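Local coordinates for alginate lyase, family PL7 (Zobellia galactanivorans, PDB 3ZPY), which probably cleaves alginate by beta-elimination as a polysaccharide lyase, the chain here being the catalytic domain of a longer protein, at residues A[3-7]-A[8-12]; A[148-152]-A[153-157]; A[205-209]-A[210-214]. All coordinates share one frame; numbering follows the deposited sequence.

Contact 1: residues A[3-7]-A[8-12]; sequences SPASV and LGITA
Ala5 and Ile10 meet where a short helix unwinds: the methyl CB of Ala5 lies 3.9 Å from Ile10 CG1, alongside the first carbon of the longer isoleucine branch. With chi1 at 57°, that branch sits between the backbone N and the carbonyl carbon of Ile10, the more congested of its staggered sites, and this brings CG1 against the helix backbone, 3.7 Å from Ala5 CA. Within the helix Leu8 N gives a bond to Pro4 O at 2.9 Å, and Leu8 CB lies beside that oxygen. Both ends of the helix are capped. At its start Ser3, the N-cap residue, accepts from Ser6 N through OG at 3.0 Å; at its finish Gly9, with positive phi (75°), is the C-prime residue of a Schellman motif. The evidence is a straight bond from Ile10 N to Ala5 O (3.0 Å, 161°) and a weak one from Gly9 N to Ser6 O. Outside this turn, Asn43 takes the hydroxyls of Ser3 and Ser6, through its backbone O and its OD1 respectively. Pro4 packs on Phe51 and Thr53 of strand 51-53, Leu8 on Val58 of strand 58-63, and Leu8 and Ile10 together on Leu79 of strand 76-83.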
loop_
_atom_site.group_PDB
_atom_site.type_symbol
_atom_site.label_atom_id
_atom_site.label_comp_id
_atom_site.label_asym_id
_atom_site.label_seq_id
_atom_site.Cartn_x
_atom_site.Cartn_y
_atom_site.Cartn_z
ATOM N N SER A 3 12.217 -0.652 -17.679
ATOM C CA SER A 3 11.288 -1.446 -16.892
ATOM C C SER A 3 10.833 -0.676 -15.630
ATOM O O SER A 3 11.543 0.128 -15.064
ATOM C CB SER A 3 11.940 -2.758 -16.435
ATOM O OG SER A 3 12.897 -2.541 -15.423
ATOM N N PRO A 4 9.675 -1.088 -15.099
ATOM C CA PRO A 4 9.222 -0.467 -13.834
ATOM C C PRO A 4 10.292 -0.642 -12.713
ATOM O O PRO A 4 10.551 0.293 -11.922
ATOM C CB PRO A 4 7.870 -1.182 -13.570
ATOM C CG PRO A 4 7.380 -1.576 -14.933
ATOM C CD PRO A 4 8.619 -1.927 -15.715
ATOM N N ALA A 5 10.866 -1.845 -12.586
ATOM C CA ALA A 5 11.832 -2.062 -11.518
ATOM C C ALA A 5 13.054 -1.144 -11.659
ATOM O O ALA A 5 13.550 -0.585 -10.687
ATOM C CB ALA A 5 12.237 -3.541 -11.477
ATOM N N SER A 6 13.482 -0.941 -12.903
ATOM C CA SER A 6 14.635 -0.031 -13.181
ATOM C C SER A 6 14.268 1.461 -12.865
ATOM O O SER A 6 15.021 2.157 -12.202
ATOM C CB SER A 6 15.035 -0.181 -14.673
ATOM O OG SER A 6 15.731 -1.379 -14.858
ATOM N N VAL A 7 13.074 1.906 -13.302
ATOM C CA VAL A 7 12.652 3.280 -13.058
ATOM C C VAL A 7 12.552 3.543 -11.550
ATOM O O VAL A 7 12.960 4.615 -11.064
ATOM C CB VAL A 7 11.337 3.592 -13.816
ATOM C CG1 VAL A 7 10.731 4.874 -13.289
ATOM C CG2 VAL A 7 11.580 3.565 -15.340
ATOM N N LEU A 8 11.980 2.579 -10.772
ATOM C CA LEU A 8 11.750 2.801 -9.366
ATOM C C LEU A 8 13.007 2.486 -8.532
ATOM O O LEU A 8 13.109 2.887 -7.348
ATOM C CB LEU A 8 10.567 1.954 -8.926
ATOM C CG LEU A 8 9.866 2.367 -7.640
ATOM C CD1 LEU A 8 9.293 3.794 -7.597
ATOM C CD2 LEU A 8 8.714 1.337 -7.355
ATOM N N GLY A 9 13.970 1.787 -9.140
ATOM C CA GLY A 9 15.212 1.415 -8.414
ATOM C C GLY A 9 15.040 0.300 -7.414
ATOM O O GLY A 9 15.639 0.339 -6.331
ATOM N N ILE A 10 14.209 -0.676 -7.728
ATOM C CA ILE A 10 13.880 -1.797 -6.774
ATOM C C ILE A 10 14.509 -3.074 -7.317
ATOM O O ILE A 10 14.766 -3.202 -8.498
ATOM C CB ILE A 10 12.342 -1.990 -6.540
ATOM C CG1 ILE A 10 11.585 -2.249 -7.873
ATOM C CG2 ILE A 10 11.759 -0.726 -5.805
ATOM C CD1 ILE A 10 10.124 -2.584 -7.627
ATOM N N THR A 11 14.736 -4.046 -6.435
ATOM C CA THR A 11 15.318 -5.326 -6.861
ATOM C C THR A 11 14.602 -6.414 -5.991
ATOM O O THR A 11 14.001 -6.042 -4.977
ATOM C CB THR A 11 16.841 -5.385 -6.554
ATOM O OG1 THR A 11 16.984 -5.404 -5.091
ATOM C CG2 THR A 11 17.588 -4.193 -7.205
ATOM N N ALA A 12 14.714 -7.686 -6.347
ATOM C CA ALA A 12 14.029 -8.741 -5.584
ATOM C C ALA A 12 14.572 -8.768 -4.127
ATOM O O ALA A 12 13.865 -9.091 -3.149
ATOM C CB ALA A 12 14.216 -10.086 -6.276
#

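Contact 2: residues A[148-152]-A[153-157]; sequences ENQSS and GSVKL
Gln150 reaches across the loop to Ser154 and Val155. From CB, which points toward the following segment, CG stands anti to the backbone N (chi1 -167°) and the chain stays extended, carrying the amide across to the backbone of 152-154. CD lies 3.9 Å from Val155 CG1, the two side chains passing at a slant. OE1 lies 3.8 Å from the same methyl and accepts from Glu147 N. NE2 gives two nearly straight bonds: one to Ser152 O at 2.8 Å (167°), the other to Ser154 O at 3.0 Å (176°). Both acceptors lie in the amide plane, although NE2 stands above the carbonyl plane of Ser154. Between the two bonded carbonyls lies Gly153, whose backbone, with positive phi, would press any CB against Ser152 O, which calls for glycine. Were Gln150 replaced by an alanine, the carbonyls of Ser152 and Ser154 would probably lose their shared donor and Glu147 N its acceptor, leaving the loop freer to shift. The loop is the connection of a beta-hairpin between the adjacent antiparallel strands 138-146 and 154-160; Val155 packs on Phe144 of the former and on Tyr176 of strand 171-177, while Leu178 touches both Gln150 and Val155.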
loop_
_atom_site.group_PDB
_atom_site.type_symbol
_atom_site.label_atom_id
_atom_site.label_comp_id
_atom_site.label_asym_id
_atom_site.label_seq_id
_atom_site.Cartn_x
_atom_site.Cartn_y
_atom_site.Cartn_z
ATOM N N GLU A 148 -17.255 7.223 -4.909
ATOM C CA GLU A 148 -17.081 6.016 -5.728
ATOM C C GLU A 148 -16.582 6.462 -7.121
ATOM O O GLU A 148 -17.065 7.424 -7.704
ATOM C CB GLU A 148 -18.357 5.248 -5.879
ATOM C CG GLU A 148 -19.562 6.092 -6.389
ATOM C CD GLU A 148 -20.296 6.877 -5.292
ATOM O OE1 GLU A 148 -19.733 7.090 -4.178
ATOM O OE2 GLU A 148 -21.462 7.303 -5.577
ATOM N N ASN A 149 -15.599 5.717 -7.614
ATOM C CA ASN A 149 -15.026 6.057 -8.982
ATOM C C ASN A 149 -14.563 7.485 -9.103
ATOM O O ASN A 149 -14.494 7.961 -10.267
ATOM C CB ASN A 149 -16.020 5.648 -10.080
ATOM C CG ASN A 149 -16.371 4.198 -9.904
ATOM O OD1 ASN A 149 -17.551 3.861 -9.955
ATOM N ND2 ASN A 149 -15.326 3.354 -9.767
ATOM N N GLN A 150 -14.149 8.085 -7.982
ATOM C CA GLN A 150 -13.675 9.498 -8.118
ATOM C C GLN A 150 -12.427 9.627 -9.013
ATOM O O GLN A 150 -11.412 8.891 -8.802
ATOM C CB GLN A 150 -13.413 10.081 -6.733
ATOM C CG GLN A 150 -13.247 11.609 -6.776
ATOM C CD GLN A 150 -13.150 12.257 -5.428
ATOM O OE1 GLN A 150 -13.544 11.631 -4.378
ATOM N NE2 GLN A 150 -12.633 13.431 -5.381
ATOM N N SER A 151 -12.451 10.547 -9.986
ATOM C CA SER A 151 -11.430 10.715 -10.960
ATOM C C SER A 151 -10.625 12.015 -10.798
ATOM O O SER A 151 -9.622 12.237 -11.478
ATOM C CB SER A 151 -12.096 10.574 -12.352
ATOM O OG SER A 151 -13.131 11.542 -12.443
ATOM N N SER A 152 -11.094 12.938 -9.946
ATOM C CA SER A 152 -10.405 14.263 -9.759
ATOM C C SER A 152 -10.927 14.838 -8.493
ATOM O O SER A 152 -11.951 14.391 -7.956
ATOM C CB SER A 152 -10.786 15.121 -10.911
ATOM O OG SER A 152 -12.136 15.499 -10.848
ATOM N N GLY A 153 -10.190 15.797 -7.955
ATOM C CA GLY A 153 -10.696 16.652 -6.898
ATOM C C GLY A 153 -10.336 16.209 -5.514
ATOM O O GLY A 153 -9.347 15.515 -5.247
ATOM N N SER A 154 -11.199 16.671 -4.617
ATOM C CA SER A 154 -10.855 16.679 -3.179
ATOM C C SER A 154 -11.148 15.367 -2.520
ATOM O O SER A 154 -12.175 14.755 -2.777
ATOM C CB SER A 154 -11.558 17.738 -2.443
ATOM O OG SER A 154 -12.942 17.716 -2.748
ATOM N N VAL A 155 -10.244 14.883 -1.671
ATOM C CA VAL A 155 -10.413 13.653 -0.889
ATOM C C VAL A 155 -9.929 13.898 0.523
ATOM O O VAL A 155 -9.282 14.960 0.832
ATOM C CB VAL A 155 -9.580 12.494 -1.566
ATOM C CG1 VAL A 155 -10.100 12.163 -2.957
ATOM C CG2 VAL A 155 -8.091 12.828 -1.618
ATOM N N LYS A 156 -10.171 12.912 1.364
ATOM C CA LYS A 156 -9.551 12.992 2.709
ATOM C C LYS A 156 -8.445 11.977 2.876
ATOM O O LYS A 156 -8.520 10.845 2.347
ATOM C CB LYS A 156 -10.597 12.790 3.798
ATOM C CG LYS A 156 -11.609 13.929 3.831
ATOM C CD LYS A 156 -12.622 13.642 4.946
ATOM C CE LYS A 156 -13.618 14.774 5.028
ATOM N NZ LYS A 156 -14.442 14.645 6.266
ATOM N N LEU A 157 -7.379 12.375 3.584
ATOM C CA LEU A 157 -6.438 11.445 4.087
ATOM C C LEU A 157 -7.141 10.655 5.217
ATOM O O LEU A 157 -7.707 11.247 6.164
ATOM C CB LEU A 157 -5.210 12.189 4.626
ATOM C CG LEU A 157 -4.142 11.370 5.250
ATOM C CD1 LEU A 157 -3.363 10.466 4.290
ATOM C CD2 LEU A 157 -3.207 12.241 6.087
#

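Contact 3: residues A[205-209]-A[210-214]; sequences KKMEV and DDLSE
Just before Val209 meets Leu212 across the bend, the backbone kinks at Glu208, the centre of an inverse gamma turn (phi -89°, psi 62°) with a weak bond from Val209 N to Met207 O, and no hydrogen bond joins segments 205-209 and 210-214. The side-chain contact between them is apolar and centres on one methyl. Leu212 CD2 lies 3.7 Å from Val209 CB and 3.9 Å from Met207 CB, so a single branch of the leucine touches two residues of the preceding segment. It also lies 3.3 Å from Val209 O. Leu212 CG stands beside its own backbone N, anti to the carbonyl carbon (chi1 -57°), and CD2 is the branch that extends back to the valine. Val209 CG1 comes within 3.7 Å of Asp211 O. The Met207 chain is bent at both chi2 and chi3; its CB makes the closest approach to Leu212, and the bends bring CE back to 4.2 Å from the same CD2.

Beyond the apolar patch, Asp211 fixes the next bend. Its OD1 receives two donors from one residue: Ser213 OG at 2.7 Å, on the syn lone pair, and Ser213 N at 3.0 Å, from above the carboxylate plane. The other oxygen, OD2, accepts from Ser131 N, and the backbone O of Asp211 takes Asn130 ND2, which links this bend to the loop holding Asn130 and Ser131. Tyr188 of strand 182-189 touches both Met207 and Leu212, and Tyr162 of helix 162-165 touches Met207 and Val209. The bond from Ser213 N to Asp211 OD1 defines an Asx turn, part of a loop that leaves the edge strand 200-206 of one antiparallel sheet and leads to strand 216-219 of the other, a sheet-to-sheet connection in the beta-jelly-roll fold of PL7 lyases.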
loop_
_atom_site.group_PDB
_atom_site.type_symbol
_atom_site.label_atom_id
_atom_site.label_comp_id
_atom_site.label_asym_id
_atom_site.label_seq_id
_atom_site.Cartn_x
_atom_site.Cartn_y
_atom_site.Cartn_z
ATOM N N LYS A 205 1.181 9.015 16.482
ATOM C CA LYS A 205 0.469 8.380 17.582
ATOM C C LYS A 205 1.295 7.224 18.068
ATOM O O LYS A 205 1.849 6.458 17.278
ATOM C CB LYS A 205 -0.924 7.901 17.121
ATOM C CG LYS A 205 -1.799 7.442 18.306
ATOM C CD LYS A 205 -3.254 7.295 17.807
ATOM C CE LYS A 205 -4.224 6.839 18.924
ATOM N NZ LYS A 205 -4.256 7.889 19.958
ATOM N N LYS A 206 1.331 7.066 19.398
ATOM C CA LYS A 206 2.034 5.943 20.028
ATOM C C LYS A 206 1.249 4.630 19.878
ATOM O O LYS A 206 0.029 4.616 20.107
ATOM C CB LYS A 206 2.622 6.345 21.360
ATOM C CG LYS A 206 3.606 5.357 21.966
ATOM C CD LYS A 206 3.899 5.690 23.419
ATOM C CE LYS A 206 5.201 5.056 23.880
ATOM N NZ LYS A 206 6.320 5.342 22.941
ATOM N N MET A 207 1.962 3.544 19.625
ATOM C CA MET A 207 1.422 2.177 19.741
ATOM C C MET A 207 1.519 1.784 21.203
ATOM O O MET A 207 2.643 1.544 21.752
ATOM C CB MET A 207 2.225 1.204 18.900
ATOM C CG MET A 207 1.961 1.369 17.437
ATOM S SD MET A 207 0.398 0.589 16.976
ATOM C CE MET A 207 0.910 -1.167 17.136
ATOM N N GLU A 208 0.365 1.626 21.852
ATOM C CA GLU A 208 0.320 1.162 23.260
ATOM C C GLU A 208 0.274 -0.345 23.341
ATOM O O GLU A 208 -0.678 -0.912 23.822
ATOM C CB GLU A 208 -0.872 1.803 24.007
ATOM C CG GLU A 208 -0.890 3.332 24.047
ATOM C CD GLU A 208 0.323 3.953 24.732
ATOM O OE1 GLU A 208 1.069 3.264 25.487
ATOM O OE2 GLU A 208 0.506 5.167 24.532
ATOM N N VAL A 209 1.301 -0.968 22.843
ATOM C CA VAL A 209 1.469 -2.452 22.765
ATOM C C VAL A 209 2.961 -2.634 23.172
ATOM O O VAL A 209 3.840 -1.843 22.748
ATOM C CB VAL A 209 1.339 -2.925 21.296
ATOM C CG1 VAL A 209 1.876 -4.378 21.169
ATOM C CG2 VAL A 209 -0.106 -2.763 20.784
ATOM N N ASP A 210 3.242 -3.680 23.966
ATOM C CA ASP A 210 4.618 -3.937 24.470
ATOM C C ASP A 210 5.586 -4.419 23.411
ATOM O O ASP A 210 6.640 -3.885 23.281
ATOM C CB ASP A 210 4.617 -4.887 25.685
ATOM C CG ASP A 210 3.654 -4.457 26.746
ATOM O OD1 ASP A 210 3.548 -3.237 27.033
ATOM O OD2 ASP A 210 2.990 -5.358 27.294
ATOM N N ASP A 211 5.187 -5.426 22.652
ATOM C CA ASP A 211 6.077 -6.051 21.700
ATOM C C ASP A 211 5.793 -5.431 20.325
ATOM O O ASP A 211 4.862 -5.803 19.609
ATOM C CB ASP A 211 5.860 -7.583 21.703
ATOM C CG ASP A 211 6.626 -8.264 20.596
ATOM O OD1 ASP A 211 7.573 -7.606 20.074
ATOM O OD2 ASP A 211 6.289 -9.422 20.239
ATOM N N LEU A 212 6.654 -4.478 19.952
ATOM C CA LEU A 212 6.532 -3.861 18.638
ATOM C C LEU A 212 7.463 -4.494 17.575
ATOM O O LEU A 212 7.917 -3.780 16.656
ATOM C CB LEU A 212 6.802 -2.346 18.760
ATOM C CG LEU A 212 5.863 -1.689 19.763
ATOM C CD1 LEU A 212 6.131 -0.171 19.790
ATOM C CD2 LEU A 212 4.383 -1.964 19.449
ATOM N N SER A 213 7.832 -5.770 17.710
ATOM C CA SER A 213 8.628 -6.442 16.694
ATOM C C SER A 213 7.820 -6.904 15.494
ATOM O O SER A 213 6.576 -6.788 15.441
ATOM C CB SER A 213 9.347 -7.625 17.348
ATOM O OG SER A 213 8.419 -8.626 17.763
ATOM N N GLU A 214 8.578 -7.267 14.465
ATOM C CA GLU A 214 8.047 -8.004 13.295
ATOM C C GLU A 214 7.202 -7.133 12.336
ATOM O O GLU A 214 6.211 -7.577 11.765
ATOM C CB GLU A 214 7.306 -9.297 13.671
ATOM C CG GLU A 214 8.146 -10.262 14.508
ATOM C CD GLU A 214 7.459 -11.588 14.513
ATOM O OE1 GLU A 214 7.681 -12.377 13.544
ATOM O OE2 GLU A 214 6.636 -11.808 15.407
#

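How the contacts relate
From the N terminus the three contacts follow in series, each turning the chain within ten residues, and none encloses or crosses another. Contact 1 ends the short helix 4-8 before strand 15-21 enters the larger antiparallel sheet. Contact 2 closes the hairpin loop between neighbouring strands 138-146 and 154-160 of that same sheet. Contact 3 lies on the passage from strand 200-206, at the edge of the seven-stranded sheet, to strand 216-219 of the larger one; of the three, it is the one whose chain passes from one sheet to the other, while contact 1 reaches strands of both by packing. No two touch: nearest atoms of contacts 2 and 3 are about 12 Å apart.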